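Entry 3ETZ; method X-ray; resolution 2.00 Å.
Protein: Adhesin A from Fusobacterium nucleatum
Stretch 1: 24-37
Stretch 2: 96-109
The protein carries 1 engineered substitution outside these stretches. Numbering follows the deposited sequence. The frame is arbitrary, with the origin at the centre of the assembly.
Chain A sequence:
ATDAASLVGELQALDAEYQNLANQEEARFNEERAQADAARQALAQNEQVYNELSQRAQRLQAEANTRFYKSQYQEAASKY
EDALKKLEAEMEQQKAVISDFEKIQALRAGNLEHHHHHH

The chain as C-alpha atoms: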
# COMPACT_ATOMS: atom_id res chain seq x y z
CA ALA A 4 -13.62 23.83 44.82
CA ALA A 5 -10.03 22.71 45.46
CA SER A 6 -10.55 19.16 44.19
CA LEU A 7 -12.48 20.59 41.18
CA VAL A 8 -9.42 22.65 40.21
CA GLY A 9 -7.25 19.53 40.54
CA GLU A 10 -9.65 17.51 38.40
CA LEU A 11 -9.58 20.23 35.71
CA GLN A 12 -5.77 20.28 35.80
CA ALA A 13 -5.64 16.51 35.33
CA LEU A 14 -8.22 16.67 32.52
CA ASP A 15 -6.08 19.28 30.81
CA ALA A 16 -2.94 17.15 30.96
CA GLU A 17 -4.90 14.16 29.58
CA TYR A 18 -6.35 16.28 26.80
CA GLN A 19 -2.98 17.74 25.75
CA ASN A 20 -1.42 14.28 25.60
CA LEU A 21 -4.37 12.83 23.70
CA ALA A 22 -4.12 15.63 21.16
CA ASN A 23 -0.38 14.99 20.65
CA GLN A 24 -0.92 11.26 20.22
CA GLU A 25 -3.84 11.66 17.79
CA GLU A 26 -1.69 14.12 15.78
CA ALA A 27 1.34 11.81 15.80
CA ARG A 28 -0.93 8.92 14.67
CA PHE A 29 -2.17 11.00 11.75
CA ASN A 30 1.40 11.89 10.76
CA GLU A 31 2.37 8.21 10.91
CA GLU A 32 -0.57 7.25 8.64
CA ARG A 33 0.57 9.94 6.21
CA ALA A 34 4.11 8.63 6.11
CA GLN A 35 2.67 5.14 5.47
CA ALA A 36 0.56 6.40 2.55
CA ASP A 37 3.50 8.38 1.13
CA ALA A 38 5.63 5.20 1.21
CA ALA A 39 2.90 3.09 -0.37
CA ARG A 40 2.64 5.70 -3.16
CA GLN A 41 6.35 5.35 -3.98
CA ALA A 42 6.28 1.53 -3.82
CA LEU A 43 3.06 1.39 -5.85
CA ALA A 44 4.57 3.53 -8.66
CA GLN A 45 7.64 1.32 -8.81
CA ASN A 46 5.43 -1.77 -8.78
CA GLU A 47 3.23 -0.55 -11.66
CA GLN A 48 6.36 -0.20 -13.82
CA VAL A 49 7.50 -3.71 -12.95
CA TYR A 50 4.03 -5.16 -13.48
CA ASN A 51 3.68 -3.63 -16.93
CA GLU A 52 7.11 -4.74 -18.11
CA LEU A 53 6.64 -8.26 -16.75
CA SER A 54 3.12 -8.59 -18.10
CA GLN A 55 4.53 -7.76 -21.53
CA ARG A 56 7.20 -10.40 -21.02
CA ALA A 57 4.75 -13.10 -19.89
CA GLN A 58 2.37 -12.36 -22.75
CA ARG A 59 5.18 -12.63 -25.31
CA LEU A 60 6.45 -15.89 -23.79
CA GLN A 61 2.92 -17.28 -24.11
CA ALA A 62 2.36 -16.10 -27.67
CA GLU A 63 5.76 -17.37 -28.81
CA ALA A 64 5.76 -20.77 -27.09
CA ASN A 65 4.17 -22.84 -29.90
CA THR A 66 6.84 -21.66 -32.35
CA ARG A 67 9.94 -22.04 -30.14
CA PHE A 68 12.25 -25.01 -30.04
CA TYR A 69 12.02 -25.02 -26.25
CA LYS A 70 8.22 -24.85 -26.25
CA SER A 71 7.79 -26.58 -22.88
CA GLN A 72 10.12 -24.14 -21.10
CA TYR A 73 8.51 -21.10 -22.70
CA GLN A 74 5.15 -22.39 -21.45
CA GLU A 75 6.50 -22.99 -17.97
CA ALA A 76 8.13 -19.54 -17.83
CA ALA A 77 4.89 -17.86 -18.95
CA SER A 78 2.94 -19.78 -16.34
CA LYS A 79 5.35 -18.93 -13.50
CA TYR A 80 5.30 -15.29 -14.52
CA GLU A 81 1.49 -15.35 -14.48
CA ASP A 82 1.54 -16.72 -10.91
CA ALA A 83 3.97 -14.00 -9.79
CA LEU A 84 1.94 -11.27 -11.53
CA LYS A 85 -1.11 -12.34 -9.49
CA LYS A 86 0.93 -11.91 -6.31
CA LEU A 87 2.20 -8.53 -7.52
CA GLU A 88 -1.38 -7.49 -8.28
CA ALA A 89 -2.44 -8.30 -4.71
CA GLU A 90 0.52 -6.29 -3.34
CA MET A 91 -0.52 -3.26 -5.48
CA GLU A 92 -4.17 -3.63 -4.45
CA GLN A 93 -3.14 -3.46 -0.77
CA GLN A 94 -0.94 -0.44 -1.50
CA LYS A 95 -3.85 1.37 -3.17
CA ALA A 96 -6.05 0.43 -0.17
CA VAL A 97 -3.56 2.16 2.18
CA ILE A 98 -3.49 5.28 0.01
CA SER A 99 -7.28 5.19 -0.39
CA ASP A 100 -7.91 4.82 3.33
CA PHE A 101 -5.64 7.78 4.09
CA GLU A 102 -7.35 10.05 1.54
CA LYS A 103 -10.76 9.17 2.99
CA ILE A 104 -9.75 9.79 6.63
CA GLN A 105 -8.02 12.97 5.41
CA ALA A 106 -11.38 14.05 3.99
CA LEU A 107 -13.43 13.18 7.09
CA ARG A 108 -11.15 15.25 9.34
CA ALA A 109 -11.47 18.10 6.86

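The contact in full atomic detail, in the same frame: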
# COMPACT_ATOMS: atom_id res chain seq x y z
N GLN A 24 -0.94 12.63 20.69
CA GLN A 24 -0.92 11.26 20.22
C GLN A 24 -1.79 11.11 18.97
O GLN A 24 -1.41 10.41 18.04
CB GLN A 24 -1.38 10.29 21.34
CG GLN A 24 -0.48 10.23 22.61
CD GLN A 24 1.04 10.00 22.35
OE1 GLN A 24 1.44 9.28 21.42
NE2 GLN A 24 1.88 10.62 23.19
N GLU A 25 -2.96 11.74 18.96
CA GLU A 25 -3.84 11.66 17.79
C GLU A 25 -3.12 12.29 16.59
O GLU A 25 -3.20 11.76 15.47
CB GLU A 25 -5.16 12.38 18.05
CG GLU A 25 -6.11 12.45 16.85
CD GLU A 25 -6.73 11.11 16.48
OE1 GLU A 25 -6.99 10.28 17.38
OE2 GLU A 25 -6.98 10.89 15.27
N GLU A 26 -2.45 13.42 16.82
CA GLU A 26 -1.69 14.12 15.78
C GLU A 26 -0.52 13.27 15.25
O GLU A 26 -0.29 13.16 14.05
CB GLU A 26 -1.14 15.44 16.34
CG GLU A 26 -0.11 16.12 15.48
CD GLU A 26 0.46 17.36 16.14
OE1 GLU A 26 1.00 17.26 17.27
OE2 GLU A 26 0.36 18.43 15.53
N ALA A 27 0.22 12.65 16.17
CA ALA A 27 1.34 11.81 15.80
C ALA A 27 0.86 10.60 14.98
O ALA A 27 1.53 10.16 14.02
CB ALA A 27 2.09 11.34 17.08
N ARG A 28 -0.31 10.06 15.35
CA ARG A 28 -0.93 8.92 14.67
C ARG A 28 -1.26 9.34 13.23
O ARG A 28 -1.01 8.61 12.26
CB ARG A 28 -2.24 8.55 15.38
CG ARG A 28 -2.58 7.07 15.48
CD ARG A 28 -2.91 6.39 14.17
NE ARG A 28 -1.83 5.49 13.82
CZ ARG A 28 -1.93 4.45 12.99
NH1 ARG A 28 -3.08 4.13 12.41
NH2 ARG A 28 -0.85 3.73 12.73
N PHE A 29 -1.85 10.52 13.09
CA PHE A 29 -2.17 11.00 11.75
C PHE A 29 -0.90 11.15 10.91
O PHE A 29 -0.88 10.76 9.73
CB PHE A 29 -2.90 12.35 11.82
CG PHE A 29 -3.17 12.94 10.46
CD1 PHE A 29 -4.32 12.62 9.76
CD2 PHE A 29 -2.26 13.82 9.88
CE1 PHE A 29 -4.56 13.16 8.48
CE2 PHE A 29 -2.49 14.36 8.61
CZ PHE A 29 -3.65 14.02 7.91
N ASN A 30 0.16 11.70 11.49
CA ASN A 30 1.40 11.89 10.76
C ASN A 30 1.98 10.54 10.34
O ASN A 30 2.59 10.41 9.28
CB ASN A 30 2.44 12.65 11.61
CG ASN A 30 2.07 14.11 11.84
OD1 ASN A 30 2.61 14.77 12.73
ND2 ASN A 30 1.14 14.60 11.05
N GLU A 31 1.85 9.54 11.20
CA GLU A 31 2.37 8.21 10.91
C GLU A 31 1.58 7.59 9.73
O GLU A 31 2.16 6.97 8.84
CB GLU A 31 2.27 7.32 12.17
CG GLU A 31 2.45 5.81 11.97
CD GLU A 31 3.84 5.40 11.48
OE1 GLU A 31 4.84 6.08 11.85
OE2 GLU A 31 3.94 4.38 10.75
N GLU A 32 0.27 7.78 9.72
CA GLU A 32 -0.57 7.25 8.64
C GLU A 32 -0.21 7.92 7.31
O GLU A 32 -0.25 7.28 6.23
CB GLU A 32 -2.05 7.50 8.93
CG GLU A 32 -2.58 6.76 10.15
CD GLU A 32 -3.92 7.31 10.65
OE1 GLU A 32 -4.32 8.42 10.21
OE2 GLU A 32 -4.57 6.66 11.49
N ARG A 33 0.19 9.18 7.39
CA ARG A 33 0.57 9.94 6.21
C ARG A 33 1.88 9.41 5.66
O ARG A 33 2.02 9.24 4.44
CB ARG A 33 0.72 11.44 6.54
CG ARG A 33 1.39 12.26 5.43
CD ARG A 33 1.41 13.75 5.78
NE ARG A 33 0.09 14.36 5.57
CZ ARG A 33 -0.26 15.58 5.96
NH1 ARG A 33 0.60 16.37 6.60
NH2 ARG A 33 -1.48 16.02 5.71
N ALA A 34 2.84 9.15 6.55
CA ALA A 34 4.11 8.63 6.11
C ALA A 34 3.93 7.23 5.50
O ALA A 34 4.68 6.84 4.59
CB ALA A 34 5.09 8.59 7.28
N GLN A 35 2.95 6.48 6.01
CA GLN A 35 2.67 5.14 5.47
C GLN A 35 2.05 5.23 4.06
O GLN A 35 2.34 4.43 3.20
CB GLN A 35 1.71 4.37 6.39
CG GLN A 35 2.36 3.95 7.75
CD GLN A 35 1.36 3.43 8.77
OE1 GLN A 35 0.16 3.43 8.53
NE2 GLN A 35 1.86 2.98 9.91
N ALA A 36 1.20 6.23 3.84
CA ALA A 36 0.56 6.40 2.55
C ALA A 36 1.58 6.92 1.55
O ALA A 36 1.59 6.48 0.39
CB ALA A 36 -0.63 7.38 2.67
N ASP A 37 2.46 7.83 2.00
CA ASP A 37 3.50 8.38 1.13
C ASP A 37 4.42 7.25 0.67
O ASP A 37 4.81 7.20 -0.50
CB ASP A 37 4.35 9.46 1.83
CG ASP A 37 3.59 10.77 2.08
OD1 ASP A 37 2.58 11.02 1.40
OD2 ASP A 37 4.02 11.57 2.95
N ALA A 96 -5.11 0.40 -1.31
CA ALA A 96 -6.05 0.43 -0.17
C ALA A 96 -5.51 1.32 0.96
O ALA A 96 -6.28 2.00 1.64
CB ALA A 96 -6.32 -1.00 0.37
N VAL A 97 -4.19 1.32 1.16
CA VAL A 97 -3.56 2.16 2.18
C VAL A 97 -3.69 3.62 1.78
O VAL A 97 -4.05 4.47 2.60
CB VAL A 97 -2.04 1.84 2.34
CG1 VAL A 97 -1.34 2.95 3.14
CG2 VAL A 97 -1.88 0.51 3.07
N ILE A 98 -3.41 3.92 0.52
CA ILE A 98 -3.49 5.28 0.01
C ILE A 98 -4.95 5.77 0.07
O ILE A 98 -5.23 6.89 0.51
CB ILE A 98 -2.96 5.35 -1.44
CG1 ILE A 98 -1.48 4.95 -1.46
CG2 ILE A 98 -3.21 6.73 -2.03
CD1 ILE A 98 -0.94 4.61 -2.86
N SER A 99 -5.85 4.92 -0.38
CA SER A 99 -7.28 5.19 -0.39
C SER A 99 -7.81 5.47 1.03
O SER A 99 -8.54 6.44 1.27
CB SER A 99 -8.01 4.00 -1.00
OG SER A 99 -9.40 4.17 -0.90
N ASP A 100 -7.47 4.60 1.97
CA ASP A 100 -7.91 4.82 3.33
C ASP A 100 -7.40 6.15 3.87
O ASP A 100 -8.14 6.86 4.55
CB ASP A 100 -7.46 3.68 4.23
CG ASP A 100 -8.17 2.39 3.90
OD1 ASP A 100 -9.26 2.46 3.28
OD2 ASP A 100 -7.66 1.31 4.28
N PHE A 101 -6.16 6.52 3.57
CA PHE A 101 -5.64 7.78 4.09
C PHE A 101 -6.31 9.01 3.46
O PHE A 101 -6.46 10.04 4.13
CB PHE A 101 -4.13 7.90 3.91
CG PHE A 101 -3.58 9.20 4.44
CD1 PHE A 101 -3.49 9.42 5.81
CD2 PHE A 101 -3.24 10.24 3.57
CE1 PHE A 101 -3.07 10.66 6.31
CE2 PHE A 101 -2.82 11.48 4.06
CZ PHE A 101 -2.74 11.69 5.44
N GLU A 102 -6.69 8.91 2.18
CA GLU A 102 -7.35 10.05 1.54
C GLU A 102 -8.73 10.21 2.17
O GLU A 102 -9.13 11.33 2.50
CB GLU A 102 -7.47 9.85 0.02
CG GLU A 102 -6.12 9.82 -0.69
CD GLU A 102 -6.23 9.66 -2.20
OE1 GLU A 102 -7.16 8.97 -2.68
OE2 GLU A 102 -5.35 10.20 -2.92
N LYS A 103 -9.44 9.11 2.37
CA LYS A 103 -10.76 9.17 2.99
C LYS A 103 -10.68 9.80 4.39
O LYS A 103 -11.35 10.80 4.66
CB LYS A 103 -11.39 7.77 3.08
CG LYS A 103 -11.80 7.17 1.73
CD LYS A 103 -12.54 5.83 1.90
CE LYS A 103 -13.89 6.03 2.60
NZ LYS A 103 -14.63 4.75 2.87
N ILE A 104 -9.85 9.24 5.28
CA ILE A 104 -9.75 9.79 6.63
C ILE A 104 -9.33 11.26 6.57
O ILE A 104 -9.77 12.06 7.39
CB ILE A 104 -8.76 8.96 7.53
CG1 ILE A 104 -8.89 9.41 8.99
CG2 ILE A 104 -7.33 9.18 7.11
CD1 ILE A 104 -8.13 8.53 10.01
N GLN A 105 -8.50 11.60 5.60
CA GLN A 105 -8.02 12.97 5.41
C GLN A 105 -9.19 13.88 5.02
O GLN A 105 -9.16 15.09 5.27
CB GLN A 105 -6.96 12.99 4.32
CG GLN A 105 -6.21 14.29 4.17
CD GLN A 105 -5.06 14.16 3.19
OE1 GLN A 105 -4.16 14.99 3.15
NE2 GLN A 105 -5.10 13.11 2.37
N ALA A 106 -10.21 13.30 4.40
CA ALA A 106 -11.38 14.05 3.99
C ALA A 106 -12.30 14.25 5.20
O ALA A 106 -12.74 15.36 5.48
CB ALA A 106 -12.13 13.30 2.89
N LEU A 107 -12.58 13.15 5.91
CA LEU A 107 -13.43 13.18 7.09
C LEU A 107 -12.98 14.26 8.09
O LEU A 107 -13.79 15.08 8.54
CB LEU A 107 -13.43 11.82 7.79
CG LEU A 107 -13.95 10.60 7.02
CD1 LEU A 107 -13.77 9.36 7.88
CD2 LEU A 107 -15.42 10.80 6.66
N ARG A 108 -11.70 14.26 8.42
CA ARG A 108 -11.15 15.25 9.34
C ARG A 108 -11.36 16.66 8.82
O ARG A 108 -11.56 17.59 9.59
CB ARG A 108 -9.66 15.02 9.55
CG ARG A 108 -9.33 13.76 10.30
CD ARG A 108 -7.84 13.53 10.30
NE ARG A 108 -7.53 12.25 10.93
CZ ARG A 108 -7.49 12.04 12.24
NH1 ARG A 108 -7.74 13.04 13.08
NH2 ARG A 108 -7.22 10.83 12.71
N ALA A 109 -11.29 16.80 7.50
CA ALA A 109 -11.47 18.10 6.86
C ALA A 109 -12.96 18.48 6.85
O ALA A 109 -13.47 18.87 5.77
CB ALA A 109 -10.93 18.06 5.43

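Two helical segments of one chain, whose touching residues are at least 61 positions apart in sequence, pack in a roughly antiparallel fashion: their N-to-C directions differ by 141° and the axes approach to 8.9 Å. The splay is plain in the backbone, since CA of Ala36 lies 4.9 Å from CA of Ile98, whereas CA of Phe29 and CA of Gln105 are 8.8 Å apart. About 558 Å² is buried in all. Along stretch 1, Glu25 comes first: its CA-to-CB bond points sideways, but chi1 t and chi2 p bring the carboxylate to Arg108. OE2 of Glu25 accepts a hydrogen bond from NH2 of Arg108 at 2.6 Å, within a salt bridge, and a weak one from NH1 of Arg108 at 3.2 Å; the carboxylate oxygen sits at the edge of the guanidinium, where the N-H groups point. Arg108 is poorly ordered, so this exposed link is less certain in detail. NE of Arg108 also lies 3.4 Å from CD1 of Phe29. One turn on from Glu25, Phe29 meets Phe101 obliquely, ring centroids 5.2 Å apart and planes at 45°, with CZ of Phe29 3.5 Å from CZ of Phe101. Glu32 is held within its own helix by a salt bridge from NH1 of Arg28 to its OE2 (3.1 Å), while its OE1 touches CD1 of Ile104 at 3.8 Å. Arg33 lays its CA over the face of Phe101, 4.0 Å from the ring centroid, a CH-pi contact. Phe101 is thus a knob in a hole formed by Phe29, Glu32, Arg33 and Ala36. Ala36 closes the contact: its CB packs 3.7 Å from CB of Phe101, and its CA lies 4.0 Å from CG1 of Val97.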